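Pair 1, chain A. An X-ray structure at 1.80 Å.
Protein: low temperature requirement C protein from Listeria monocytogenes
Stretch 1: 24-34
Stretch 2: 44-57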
# COMPACT_ATOMS: atom_id res chain seq x y z
N GLU A 24 -7.11 -24.55 10.31
CA GLU A 24 -6.71 -25.60 9.39
C GLU A 24 -6.84 -25.09 7.96
O GLU A 24 -7.59 -24.14 7.70
CB GLU A 24 -7.62 -26.83 9.57
CG GLU A 24 -7.61 -27.45 10.97
CD GLU A 24 -6.32 -28.17 11.31
OE1 GLU A 24 -5.63 -28.63 10.38
OE2 GLU A 24 -5.99 -28.29 12.51
N ILE A 25 -6.11 -25.71 7.04
CA ILE A 25 -6.15 -25.32 5.63
C ILE A 25 -7.58 -25.26 5.11
O ILE A 25 -7.96 -24.32 4.42
CB ILE A 25 -5.34 -26.31 4.76
CG1 ILE A 25 -3.88 -26.32 5.21
CG2 ILE A 25 -5.46 -25.94 3.29
CD1 ILE A 25 -3.20 -24.96 5.16
N ASP A 26 -8.37 -26.29 5.43
CA ASP A 26 -9.76 -26.36 4.99
C ASP A 26 -10.62 -25.21 5.49
O ASP A 26 -11.58 -24.81 4.83
CB ASP A 26 -10.38 -27.69 5.41
CG ASP A 26 -10.11 -28.80 4.41
OD1 ASP A 26 -9.01 -28.83 3.84
OD2 ASP A 26 -11.01 -29.65 4.21
N ASP A 27 -10.29 -24.67 6.66
CA ASP A 27 -11.06 -23.55 7.21
C ASP A 27 -10.86 -22.33 6.31
O ASP A 27 -11.80 -21.58 6.04
CB ASP A 27 -10.61 -23.23 8.64
CG ASP A 27 -10.78 -24.41 9.59
OD1 ASP A 27 -11.85 -25.06 9.55
OD2 ASP A 27 -9.84 -24.69 10.37
N ILE A 28 -9.63 -22.15 5.84
CA ILE A 28 -9.33 -21.03 4.97
C ILE A 28 -9.92 -21.28 3.58
O ILE A 28 -10.45 -20.36 2.95
CB ILE A 28 -7.81 -20.81 4.83
CG1 ILE A 28 -7.16 -20.70 6.21
CG2 ILE A 28 -7.55 -19.51 4.05
CD1 ILE A 28 -5.68 -20.34 6.18
N ALA A 29 -9.84 -22.52 3.12
CA ALA A 29 -10.38 -22.90 1.81
C ALA A 29 -11.88 -22.60 1.73
O ALA A 29 -12.37 -22.17 0.69
CB ALA A 29 -10.13 -24.38 1.55
N GLU A 30 -12.59 -22.83 2.84
CA GLU A 30 -14.02 -22.56 2.90
C GLU A 30 -14.31 -21.08 2.68
O GLU A 30 -15.34 -20.71 2.12
CB GLU A 30 -14.58 -23.00 4.26
CG GLU A 30 -14.74 -24.50 4.41
CD GLU A 30 -15.98 -25.03 3.72
OE1 GLU A 30 -16.11 -24.84 2.49
OE2 GLU A 30 -16.83 -25.64 4.40
N LEU A 31 -13.38 -20.24 3.12
CA LEU A 31 -13.50 -18.79 2.96
C LEU A 31 -13.33 -18.43 1.49
O LEU A 31 -14.02 -17.55 0.97
CB LEU A 31 -12.44 -18.06 3.80
CG LEU A 31 -12.49 -18.17 5.33
CD1 LEU A 31 -11.35 -17.34 5.96
CD2 LEU A 31 -13.83 -17.67 5.82
N VAL A 32 -12.38 -19.08 0.84
CA VAL A 32 -12.14 -18.82 -0.58
C VAL A 32 -13.40 -19.23 -1.34
O VAL A 32 -13.82 -18.54 -2.27
CB VAL A 32 -10.94 -19.64 -1.10
CG1 VAL A 32 -10.79 -19.44 -2.60
CG2 VAL A 32 -9.67 -19.21 -0.37
N LEU A 33 -14.00 -20.34 -0.94
CA LEU A 33 -15.22 -20.82 -1.59
C LEU A 33 -16.32 -19.77 -1.41
O LEU A 33 -17.04 -19.43 -2.35
CB LEU A 33 -15.66 -22.15 -0.96
CG LEU A 33 -16.87 -22.85 -1.58
CD1 LEU A 33 -16.57 -23.24 -3.02
CD2 LEU A 33 -17.21 -24.09 -0.77
N PHE A 34 -16.42 -19.24 -0.19
CA PHE A 34 -17.41 -18.22 0.15
C PHE A 34 -17.24 -16.97 -0.72
O PHE A 34 -18.22 -16.34 -1.13
CB PHE A 34 -17.24 -17.83 1.62
CG PHE A 34 -18.17 -16.74 2.07
CD1 PHE A 34 -19.50 -17.02 2.39
CD2 PHE A 34 -17.72 -15.43 2.17
CE1 PHE A 34 -20.36 -16.01 2.80
CE2 PHE A 34 -18.58 -14.41 2.59
CZ PHE A 34 -19.90 -14.71 2.90
N GLU A 44 -15.82 -26.00 -6.29
CA GLU A 44 -15.71 -26.92 -5.16
C GLU A 44 -14.52 -26.58 -4.28
O GLU A 44 -13.63 -25.81 -4.67
CB GLU A 44 -15.62 -28.36 -5.65
CG GLU A 44 -16.88 -28.84 -6.37
CD GLU A 44 -16.79 -30.28 -6.85
OE1 GLU A 44 -15.81 -30.61 -7.55
OE2 GLU A 44 -17.69 -31.08 -6.53
N LEU A 45 -14.49 -27.17 -3.09
CA LEU A 45 -13.44 -26.91 -2.11
C LEU A 45 -12.01 -27.27 -2.52
O LEU A 45 -11.08 -26.54 -2.18
CB LEU A 45 -13.77 -27.64 -0.80
CG LEU A 45 -12.98 -27.20 0.43
CD1 LEU A 45 -13.31 -25.75 0.74
CD2 LEU A 45 -13.32 -28.09 1.61
N ASP A 46 -11.83 -28.36 -3.25
CA ASP A 46 -10.49 -28.79 -3.64
C ASP A 46 -9.62 -27.73 -4.31
O ASP A 46 -8.49 -27.50 -3.89
CB ASP A 46 -10.55 -30.03 -4.53
CG ASP A 46 -9.18 -30.65 -4.75
OD1 ASP A 46 -8.58 -31.13 -3.77
OD2 ASP A 46 -8.70 -30.64 -5.90
N ILE A 47 -10.13 -27.09 -5.37
CA ILE A 47 -9.34 -26.08 -6.06
C ILE A 47 -9.09 -24.88 -5.14
O ILE A 47 -8.08 -24.20 -5.26
CB ILE A 47 -10.02 -25.61 -7.37
CG1 ILE A 47 -9.11 -24.62 -8.11
CG2 ILE A 47 -11.35 -24.96 -7.08
CD1 ILE A 47 -7.80 -25.21 -8.55
N CYS A 48 -10.01 -24.63 -4.22
CA CYS A 48 -9.85 -23.52 -3.27
C CYS A 48 -8.69 -23.89 -2.34
O CYS A 48 -7.85 -23.06 -2.02
CB CYS A 48 -11.14 -23.31 -2.48
SG CYS A 48 -12.53 -22.68 -3.46
N ARG A 49 -8.66 -25.15 -1.93
CA ARG A 49 -7.61 -25.66 -1.06
C ARG A 49 -6.23 -25.51 -1.71
O ARG A 49 -5.27 -25.07 -1.07
CB ARG A 49 -7.88 -27.14 -0.76
CG ARG A 49 -6.87 -27.81 0.15
CD ARG A 49 -7.22 -29.28 0.35
NE ARG A 49 -8.56 -29.45 0.90
CZ ARG A 49 -9.53 -30.14 0.32
NH1 ARG A 49 -9.33 -30.73 -0.85
NH2 ARG A 49 -10.72 -30.23 0.90
N GLN A 50 -6.14 -25.87 -2.99
CA GLN A 50 -4.88 -25.77 -3.73
C GLN A 50 -4.36 -24.34 -3.81
O GLN A 50 -3.16 -24.11 -3.73
CB GLN A 50 -5.06 -26.30 -5.16
CG GLN A 50 -5.34 -27.80 -5.26
CD GLN A 50 -5.49 -28.25 -6.70
OE1 GLN A 50 -4.62 -28.00 -7.54
NE2 GLN A 50 -6.61 -28.90 -7.00
N ASN A 51 -5.26 -23.39 -3.98
CA ASN A 51 -4.85 -21.99 -4.06
C ASN A 51 -4.37 -21.50 -2.69
O ASN A 51 -3.46 -20.67 -2.62
CB ASN A 51 -5.99 -21.13 -4.60
CG ASN A 51 -6.05 -21.14 -6.12
OD1 ASN A 51 -5.28 -20.45 -6.80
ND2 ASN A 51 -6.97 -21.93 -6.68
N VAL A 52 -4.98 -22.00 -1.62
CA VAL A 52 -4.56 -21.61 -0.28
C VAL A 52 -3.13 -22.12 -0.07
O VAL A 52 -2.27 -21.40 0.43
CB VAL A 52 -5.48 -22.21 0.81
CG1 VAL A 52 -4.87 -22.00 2.20
CG2 VAL A 52 -6.86 -21.56 0.75
N GLU A 53 -2.89 -23.36 -0.48
CA GLU A 53 -1.56 -23.96 -0.36
C GLU A 53 -0.52 -23.12 -1.08
O GLU A 53 0.57 -22.90 -0.56
CB GLU A 53 -1.56 -25.39 -0.92
CG GLU A 53 -2.34 -26.41 -0.09
CD GLU A 53 -1.67 -26.72 1.25
OE1 GLU A 53 -0.57 -26.19 1.50
OE2 GLU A 53 -2.25 -27.50 2.04
N HIS A 54 -0.85 -22.66 -2.28
CA HIS A 54 0.07 -21.84 -3.06
C HIS A 54 0.41 -20.53 -2.37
O HIS A 54 1.56 -20.07 -2.43
CB HIS A 54 -0.51 -21.54 -4.45
CG HIS A 54 -0.28 -22.63 -5.45
ND1 HIS A 54 -1.31 -23.39 -5.96
CD2 HIS A 54 0.85 -23.06 -6.05
CE1 HIS A 54 -0.82 -24.26 -6.83
NE2 HIS A 54 0.49 -24.08 -6.90
N VAL A 55 -0.57 -19.92 -1.71
CA VAL A 55 -0.34 -18.67 -1.00
C VAL A 55 0.62 -18.90 0.18
O VAL A 55 1.56 -18.12 0.39
CB VAL A 55 -1.67 -18.08 -0.48
CG1 VAL A 55 -1.41 -16.87 0.41
CG2 VAL A 55 -2.54 -17.66 -1.66
N LEU A 56 0.40 -19.97 0.93
CA LEU A 56 1.24 -20.27 2.08
C LEU A 56 2.69 -20.61 1.71
O LEU A 56 3.55 -20.64 2.59
CB LEU A 56 0.62 -21.40 2.91
CG LEU A 56 -0.70 -21.03 3.59
CD1 LEU A 56 -1.25 -22.24 4.34
CD2 LEU A 56 -0.48 -19.88 4.56
N ARG A 57 2.95 -20.86 0.43
CA ARG A 57 4.32 -21.17 0.00
C ARG A 57 5.11 -19.88 -0.25
O ARG A 57 6.31 -19.93 -0.49
CB ARG A 57 4.31 -22.01 -1.28
CG ARG A 57 3.68 -23.38 -1.13
CD ARG A 57 4.05 -24.29 -2.29
NE ARG A 57 3.33 -25.56 -2.25
CZ ARG A 57 2.14 -25.76 -2.80
NH1 ARG A 57 1.53 -24.79 -3.46
NH2 ARG A 57 1.55 -26.94 -2.69

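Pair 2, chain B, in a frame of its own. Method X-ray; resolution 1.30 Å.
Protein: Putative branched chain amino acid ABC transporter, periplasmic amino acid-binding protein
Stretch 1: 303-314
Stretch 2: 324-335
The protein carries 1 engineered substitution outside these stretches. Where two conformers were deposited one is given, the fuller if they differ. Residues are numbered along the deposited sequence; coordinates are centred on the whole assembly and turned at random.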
# COMPACT_ATOMS: atom_id res chain seq x y z
N LEU B 303 -8.79 6.91 2.63
CA LEU B 303 -9.48 8.18 2.45
C LEU B 303 -10.92 8.12 2.94
O LEU B 303 -11.48 9.15 3.30
CB LEU B 303 -9.38 8.66 1.01
CG LEU B 303 -7.98 9.11 0.58
CD1 LEU B 303 -7.93 9.37 -0.93
CD2 LEU B 303 -7.55 10.35 1.34
N GLN B 304 -11.51 6.93 2.99
CA GLN B 304 -12.80 6.77 3.66
C GLN B 304 -12.68 7.01 5.16
O GLN B 304 -13.53 7.67 5.76
CB GLN B 304 -13.43 5.40 3.37
CG GLN B 304 -13.87 5.25 1.93
CD GLN B 304 -14.61 3.96 1.64
OE1 GLN B 304 -14.76 3.11 2.52
NE2 GLN B 304 -15.07 3.80 0.41
N LEU B 305 -11.62 6.50 5.78
CA LEU B 305 -11.41 6.77 7.20
C LEU B 305 -11.15 8.26 7.41
O LEU B 305 -11.68 8.86 8.34
CB LEU B 305 -10.26 5.94 7.76
CG LEU B 305 -10.06 6.11 9.27
CD1 LEU B 305 -11.27 5.60 10.04
CD2 LEU B 305 -8.81 5.39 9.74
N PHE B 306 -10.33 8.86 6.55
CA PHE B 306 -10.07 10.29 6.59
C PHE B 306 -11.37 11.08 6.47
O PHE B 306 -11.59 12.03 7.22
CB PHE B 306 -9.09 10.66 5.47
CG PHE B 306 -8.85 12.13 5.33
CD1 PHE B 306 -8.21 12.85 6.34
CD2 PHE B 306 -9.26 12.81 4.20
CE1 PHE B 306 -8.00 14.21 6.21
CE2 PHE B 306 -9.04 14.16 4.06
CZ PHE B 306 -8.41 14.86 5.07
N GLY B 307 -12.24 10.69 5.54
CA GLY B 307 -13.51 11.37 5.38
C GLY B 307 -14.38 11.27 6.62
O GLY B 307 -15.10 12.22 6.98
N GLU B 308 -14.32 10.13 7.29
CA GLU B 308 -15.06 9.95 8.52
C GLU B 308 -14.51 10.88 9.60
O GLU B 308 -15.28 11.51 10.34
CB GLU B 308 -15.00 8.49 8.97
CG GLU B 308 -15.53 8.22 10.37
CD GLU B 308 -17.03 8.38 10.50
OE1 GLU B 308 -17.73 8.49 9.46
OE2 GLU B 308 -17.52 8.39 11.65
N ALA B 309 -13.19 11.00 9.69
CA ALA B 309 -12.56 11.94 10.60
C ALA B 309 -13.04 13.37 10.35
O ALA B 309 -13.36 14.10 11.29
CB ALA B 309 -11.05 11.88 10.46
N LEU B 310 -13.11 13.77 9.08
CA LEU B 310 -13.55 15.12 8.75
C LEU B 310 -14.97 15.39 9.25
O LEU B 310 -15.27 16.49 9.71
CB LEU B 310 -13.47 15.36 7.24
CG LEU B 310 -12.08 15.47 6.62
CD1 LEU B 310 -12.19 15.76 5.11
CD2 LEU B 310 -11.23 16.54 7.32
N LYS B 311 -15.83 14.37 9.18
CA LYS B 311 -17.20 14.51 9.67
C LYS B 311 -17.24 14.75 11.17
O LYS B 311 -18.22 15.31 11.69
CB LYS B 311 -18.02 13.26 9.35
CG LYS B 311 -18.23 12.99 7.88
CD LYS B 311 -19.05 11.73 7.67
CE LYS B 311 -19.17 11.40 6.20
NZ LYS B 311 -19.98 10.17 5.98
N ASN B 312 -16.19 14.33 11.88
CA ASN B 312 -16.19 14.36 13.34
C ASN B 312 -15.45 15.55 13.92
O ASN B 312 -15.44 15.75 15.14
CB ASN B 312 -15.62 13.06 13.90
CG ASN B 312 -16.45 11.85 13.51
OD1 ASN B 312 -17.64 11.98 13.23
ND2 ASN B 312 -15.83 10.68 13.48
N VAL B 313 -14.84 16.35 13.06
CA VAL B 313 -14.18 17.57 13.50
C VAL B 313 -15.25 18.54 14.00
O VAL B 313 -16.27 18.73 13.34
CB VAL B 313 -13.35 18.20 12.36
CG1 VAL B 313 -12.87 19.59 12.74
CG2 VAL B 313 -12.16 17.29 12.03
N LYS B 314 -15.02 19.11 15.17
CA LYS B 314 -15.99 20.04 15.76
C LYS B 314 -16.06 21.32 14.93
O LYS B 314 -15.03 21.86 14.53
CB LYS B 314 -15.61 20.37 17.20
N ASP B 324 -6.65 19.08 15.09
CA ASP B 324 -8.00 18.55 15.29
C ASP B 324 -8.32 17.46 14.29
O ASP B 324 -8.93 16.45 14.64
CB ASP B 324 -9.05 19.67 15.24
CG ASP B 324 -8.94 20.64 16.40
OD1 ASP B 324 -8.38 20.25 17.45
OD2 ASP B 324 -9.41 21.78 16.26
N ILE B 325 -7.89 17.63 13.04
CA ILE B 325 -8.10 16.58 12.04
C ILE B 325 -7.34 15.31 12.43
O ILE B 325 -7.89 14.22 12.39
CB ILE B 325 -7.71 17.05 10.62
CG1 ILE B 325 -8.66 18.15 10.14
CG2 ILE B 325 -7.71 15.87 9.64
CD1 ILE B 325 -8.22 18.86 8.87
N ALA B 326 -6.09 15.48 12.86
CA ALA B 326 -5.27 14.34 13.27
C ALA B 326 -5.92 13.56 14.42
O ALA B 326 -5.99 12.33 14.39
CB ALA B 326 -3.88 14.81 13.67
N LEU B 327 -6.40 14.27 15.43
CA LEU B 327 -7.07 13.62 16.55
C LEU B 327 -8.33 12.91 16.08
O LEU B 327 -8.64 11.81 16.53
CB LEU B 327 -7.39 14.63 17.66
CG LEU B 327 -6.16 15.24 18.33
CD1 LEU B 327 -6.57 16.44 19.19
CD2 LEU B 327 -5.42 14.21 19.17
N ALA B 328 -9.06 13.54 15.16
CA ALA B 328 -10.26 12.90 14.63
C ALA B 328 -9.92 11.61 13.87
O ALA B 328 -10.66 10.63 13.94
CB ALA B 328 -11.05 13.86 13.75
N ILE B 329 -8.78 11.57 13.17
CA ILE B 329 -8.38 10.34 12.49
C ILE B 329 -8.10 9.25 13.52
O ILE B 329 -8.55 8.12 13.37
CB ILE B 329 -7.15 10.54 11.58
CG1 ILE B 329 -7.43 11.55 10.47
CG2 ILE B 329 -6.74 9.19 10.97
CD1 ILE B 329 -6.17 11.99 9.73
N GLU B 330 -7.37 9.60 14.58
CA GLU B 330 -7.11 8.65 15.66
C GLU B 330 -8.39 8.05 16.23
O GLU B 330 -8.42 6.87 16.59
CB GLU B 330 -6.33 9.32 16.79
CG GLU B 330 -4.90 9.68 16.45
CD GLU B 330 -4.13 10.18 17.66
OE1 GLU B 330 -4.76 10.73 18.59
OE2 GLU B 330 -2.90 10.00 17.69
N ASN B 331 -9.42 8.88 16.33
CA ASN B 331 -10.66 8.49 16.99
C ASN B 331 -11.69 7.86 16.05
O ASN B 331 -12.72 7.36 16.50
CB ASN B 331 -11.32 9.70 17.65
CG ASN B 331 -10.45 10.35 18.70
OD1 ASN B 331 -9.59 9.72 19.29
ND2 ASN B 331 -10.69 11.64 18.96
N ALA B 332 -11.41 7.88 14.75
CA ALA B 332 -12.41 7.50 13.76
C ALA B 332 -12.42 6.01 13.46
O ALA B 332 -11.40 5.33 13.53
CB ALA B 332 -12.18 8.28 12.47
N SER B 333 -13.60 5.51 13.10
CA SER B 333 -13.71 4.17 12.55
C SER B 333 -14.77 4.20 11.46
O SER B 333 -15.74 4.95 11.55
CB SER B 333 -14.08 3.15 13.63
OG SER B 333 -15.38 3.41 14.13
N VAL B 334 -14.57 3.40 10.42
CA VAL B 334 -15.50 3.39 9.31
C VAL B 334 -15.69 1.98 8.78
O VAL B 334 -14.75 1.18 8.79
CB VAL B 334 -15.05 4.39 8.19
CG1 VAL B 334 -13.80 3.89 7.47
CG2 VAL B 334 -16.18 4.67 7.22
N LYS B 335 -16.90 1.66 8.36
CA LYS B 335 -17.18 0.40 7.69
C LYS B 335 -16.88 0.58 6.20
O LYS B 335 -17.59 1.28 5.49
CB LYS B 335 -18.64 -0.02 7.89
O HOH W 1 -15.92 7.40 13.67
O HOH W 2 -13.24 10.89 14.88

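The sharpest difference between the two pairs lies at one matched couple of positions, where pair 1 places a salt bridge and pair 2 an apolar contact. In pair 1, A:Asp26 receives a hydrogen bond from A:Arg49, NE to OD1 at 3.0 Å, and a weak one from NH2 to OD2 at 3.4 Å, so that the carboxylate meets the guanidinium edge-on. The superposition puts B:Phe306 on A:Asp26 and B:Ile329 on A:Arg49; here B:Ile329 CD1 lies at the edge of the phenyl ring, 4.0 Å from B:Phe306 CD1. No direct hydrogen bond links the modelled atoms of the two stretches of pair 2.

The backbones nevertheless agree closely, with an RMSD of 0.4 Å over 14 central residues. Two helices cross at 114° in pair 1 and 117° in pair 2, their axes approaching to 8.2 and 8.1 Å, and the buried surfaces are nearly equal, 658 and 667 Å². An alanine marks the close approach in both: A:Ala29 and B:Ala309 coincide, and their small side chains point toward the other helix. A:Ala29 sits as a knob among A:Leu45, A:Cys48, A:Arg49 and A:Val52, its CB 3.6 Å from A:Leu45 CD1. B:Ala309 CB packs 3.8 Å from B:Ala328 CB and 3.6 Å from B:Ile329 CG1, B:Ala328 occupying the position of A:Cys48.

Around this shared centre, bulk is distributed differently. A:Val52 is itself a knob, held among A:Ile25, A:Ile28, A:Ala29 and A:Val32, with its CG2 3.8 Å from A:Val32 CG2. Its counterpart, B:Ala332, offers only a methyl group, and B:Leu305 CD1 approaches B:Ala332 CB to 3.7 Å. B:Leu305 matches A:Ile25, but the chains beyond differ: A:Ile25 CD1 reaches A:Leu56 CD1 at 3.4 Å further along the helix, whereas pair 2 leaves its helix for a strand, and B:Leu305 CD1 meets B:Val334 CG1 at 4.0 Å.

Opposite polarity appears where A:Ile28 and A:Val32 align with B:Glu308 and B:Asn312. The former two pack against A:Val52; the latter two engage water. Water 1 donates to B:Glu308 OE2 at 2.8 Å and accepts from B:Ser333 N at 3.0 Å, while water 2 accepts from B:Asn312 ND2 at 3.0 Å and donates to B:Ala328 O at 2.8 Å. Each water thus bridges the two stretches. At the last matched position of the first stretch, A:Leu33 CB contacts A:Cys48 SG at 4.0 Å, and B:Val313 CG2 contacts B:Ala328 CB at the same distance.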